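Local coordinates for transcriptional regulator, AsnC family (PDB 3I4P), which probably regulates transcription as a sequence-specific DNA-binding protein of the Lrp/AsnC family and binds calcium ions, at residues K62-V67 with L105-V110. Sequence-based numbering, arbitrary orientation.
Sequences KVTVFV and LLRVVV
Phe66 and Arg107 face each other as a non-hydrogen-bonded pair on two antiparallel strands, 63-67 and 105-110, whose axes approach to 4.6 Å. Arg107 CG, anti to the backbone N (chi1 -171°), lies over one face of the Phe66 ring in a CH-pi contact, 4.2 Å from the centroid and shifted toward the rim, while CD comes within 3.4 Å of the rim atom CZ of Phe66. The methyl CG2 of Thr64 closes on Arg107 CG at 3.5 Å, so the arginine chain touches both residues of the neighbouring strand. A bend about the CG-CD bond (chi3 82°) places NE, which forms a salt bridge with Glu94 OE2 of the same chain. This face meets a second subunit, whose Tyr96 packs edge-to-face on Phe66. On the other face valines predominate, tightest at Val67 CG2 to Val108 CG2, 3.7 Å, with Val65 and Val67 against Tyr116 and Val108 against Phe119 of helix 113-126. Packing is looser toward Val110, whose CG2 stays 4.3 Å from Val65 CG2. Six backbone hydrogen bonds, two for each pair, join Val63 to Val110, Val65 to Val108 and Val67 to Leu106. At the exposed end Lys62 and Val63 both face Val110, a classic beta bulge, and Lys62 NZ turns to Pro111 O. The two strands are the central pair of the antiparallel sheet, order 2-3-1-4, in the ferredoxin-like alpha+beta fold (beta-alpha-beta-beta-alpha-beta) of the Lrp/AsnC ligand-binding domain.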
loop_
_atom_site.group_PDB
_atom_site.type_symbol
_atom_site.label_atom_id
_atom_site.label_comp_id
_atom_site.label_asym_id
_atom_site.label_seq_id
_atom_site.Cartn_x
_atom_site.Cartn_y
_atom_site.Cartn_z
ATOM N N LYS A 62 -26.783 13.800 -5.039
ATOM C CA LYS A 62 -26.389 12.882 -6.136
ATOM C C LYS A 62 -24.989 12.297 -6.034
ATOM O O LYS A 62 -24.672 11.367 -6.775
ATOM C CB LYS A 62 -26.539 13.551 -7.519
ATOM C CG LYS A 62 -25.457 14.570 -7.862
ATOM C CD LYS A 62 -25.822 15.499 -9.064
ATOM C CE LYS A 62 -24.755 16.630 -9.278
ATOM N NZ LYS A 62 -24.688 17.746 -8.205
ATOM N N VAL A 63 -24.138 12.850 -5.162
ATOM C CA VAL A 63 -22.760 12.336 -5.005
ATOM C C VAL A 63 -22.725 11.391 -3.797
ATOM O O VAL A 63 -23.268 11.690 -2.733
ATOM C CB VAL A 63 -21.705 13.466 -4.872
ATOM C CG1 VAL A 63 -20.311 12.875 -4.496
ATOM C CG2 VAL A 63 -21.637 14.316 -6.168
ATOM N N THR A 64 -22.130 10.225 -4.005
ATOM C CA THR A 64 -21.803 9.277 -2.951
ATOM C C THR A 64 -20.284 9.294 -2.702
ATOM O O THR A 64 -19.483 9.222 -3.619
ATOM C CB THR A 64 -22.215 7.818 -3.335
ATOM O OG1 THR A 64 -23.635 7.743 -3.467
ATOM C CG2 THR A 64 -21.773 6.839 -2.289
ATOM N N VAL A 65 -19.917 9.368 -1.432
ATOM C CA VAL A 65 -18.547 9.326 -0.989
ATOM C C VAL A 65 -18.456 8.158 -0.012
ATOM O O VAL A 65 -19.283 8.029 0.883
ATOM C CB VAL A 65 -18.202 10.616 -0.233
ATOM C CG1 VAL A 65 -16.706 10.653 0.060
ATOM C CG2 VAL A 65 -18.699 11.814 -1.016
ATOM N N PHE A 66 -17.450 7.325 -0.176
ATOM C CA PHE A 66 -17.167 6.256 0.780
ATOM C C PHE A 66 -15.999 6.705 1.629
ATOM O O PHE A 66 -14.887 6.923 1.114
ATOM C CB PHE A 66 -16.859 4.922 0.070
ATOM C CG PHE A 66 -18.091 4.194 -0.333
ATOM C CD1 PHE A 66 -18.753 3.388 0.575
ATOM C CD2 PHE A 66 -18.641 4.390 -1.597
ATOM C CE1 PHE A 66 -19.940 2.720 0.208
ATOM C CE2 PHE A 66 -19.792 3.763 -1.957
ATOM C CZ PHE A 66 -20.447 2.911 -1.054
ATOM N N VAL A 67 -16.260 6.863 2.922
ATOM C CA VAL A 67 -15.276 7.406 3.809
ATOM C C VAL A 67 -14.698 6.274 4.638
ATOM O O VAL A 67 -15.420 5.641 5.394
ATOM C CB VAL A 67 -15.879 8.533 4.715
ATOM C CG1 VAL A 67 -14.791 9.269 5.409
ATOM C CG2 VAL A 67 -16.751 9.475 3.901
ATOM N N LEU A 105 -16.196 2.056 7.816
ATOM C CA LEU A 105 -16.558 2.487 6.476
ATOM C C LEU A 105 -17.914 3.209 6.532
ATOM O O LEU A 105 -18.911 2.652 7.022
ATOM C CB LEU A 105 -16.574 1.321 5.479
ATOM C CG LEU A 105 -16.816 1.663 3.991
ATOM C CD1 LEU A 105 -15.734 2.604 3.413
ATOM C CD2 LEU A 105 -16.946 0.383 3.125
ATOM N N LEU A 106 -17.923 4.448 6.034
ATOM C CA LEU A 106 -19.161 5.232 5.901
ATOM C C LEU A 106 -19.501 5.419 4.430
ATOM O O LEU A 106 -18.605 5.563 3.602
ATOM C CB LEU A 106 -19.054 6.625 6.534
ATOM C CG LEU A 106 -18.754 6.915 8.004
ATOM C CD1 LEU A 106 -17.582 6.133 8.567
ATOM C CD2 LEU A 106 -18.489 8.471 8.135
ATOM N N ARG A 107 -20.795 5.407 4.136
ATOM C CA ARG A 107 -21.328 5.945 2.881
ATOM C C ARG A 107 -22.049 7.249 3.150
ATOM O O ARG A 107 -22.962 7.303 3.991
ATOM C CB ARG A 107 -22.314 5.001 2.217
ATOM C CG ARG A 107 -22.670 5.461 0.837
ATOM C CD ARG A 107 -23.360 4.394 -0.022
ATOM N NE ARG A 107 -24.787 4.305 0.255
ATOM C CZ ARG A 107 -25.764 5.058 -0.269
ATOM N NH1 ARG A 107 -27.016 4.829 0.103
ATOM N NH2 ARG A 107 -25.538 6.030 -1.125
ATOM N N VAL A 108 -21.622 8.281 2.433
ATOM C CA VAL A 108 -22.073 9.662 2.642
ATOM C C VAL A 108 -22.667 10.138 1.332
ATOM O O VAL A 108 -22.129 9.842 0.265
ATOM C CB VAL A 108 -20.869 10.599 3.090
ATOM C CG1 VAL A 108 -21.236 12.111 3.039
ATOM C CG2 VAL A 108 -20.343 10.168 4.488
ATOM N N VAL A 109 -23.788 10.847 1.411
ATOM C CA VAL A 109 -24.407 11.463 0.217
ATOM C C VAL A 109 -24.516 13.013 0.396
ATOM O O VAL A 109 -24.866 13.533 1.472
ATOM C CB VAL A 109 -25.774 10.786 -0.149
ATOM C CG1 VAL A 109 -25.569 9.250 -0.471
ATOM C CG2 VAL A 109 -26.763 10.956 0.963
ATOM N N VAL A 110 -24.193 13.718 -0.693
ATOM C CA VAL A 110 -24.104 15.173 -0.751
ATOM C C VAL A 110 -24.333 15.564 -2.230
ATOM O O VAL A 110 -24.261 14.697 -3.118
ATOM C CB VAL A 110 -22.713 15.706 -0.230
ATOM C CG1 VAL A 110 -22.597 15.568 1.296
ATOM C CG2 VAL A 110 -21.541 15.026 -0.935
#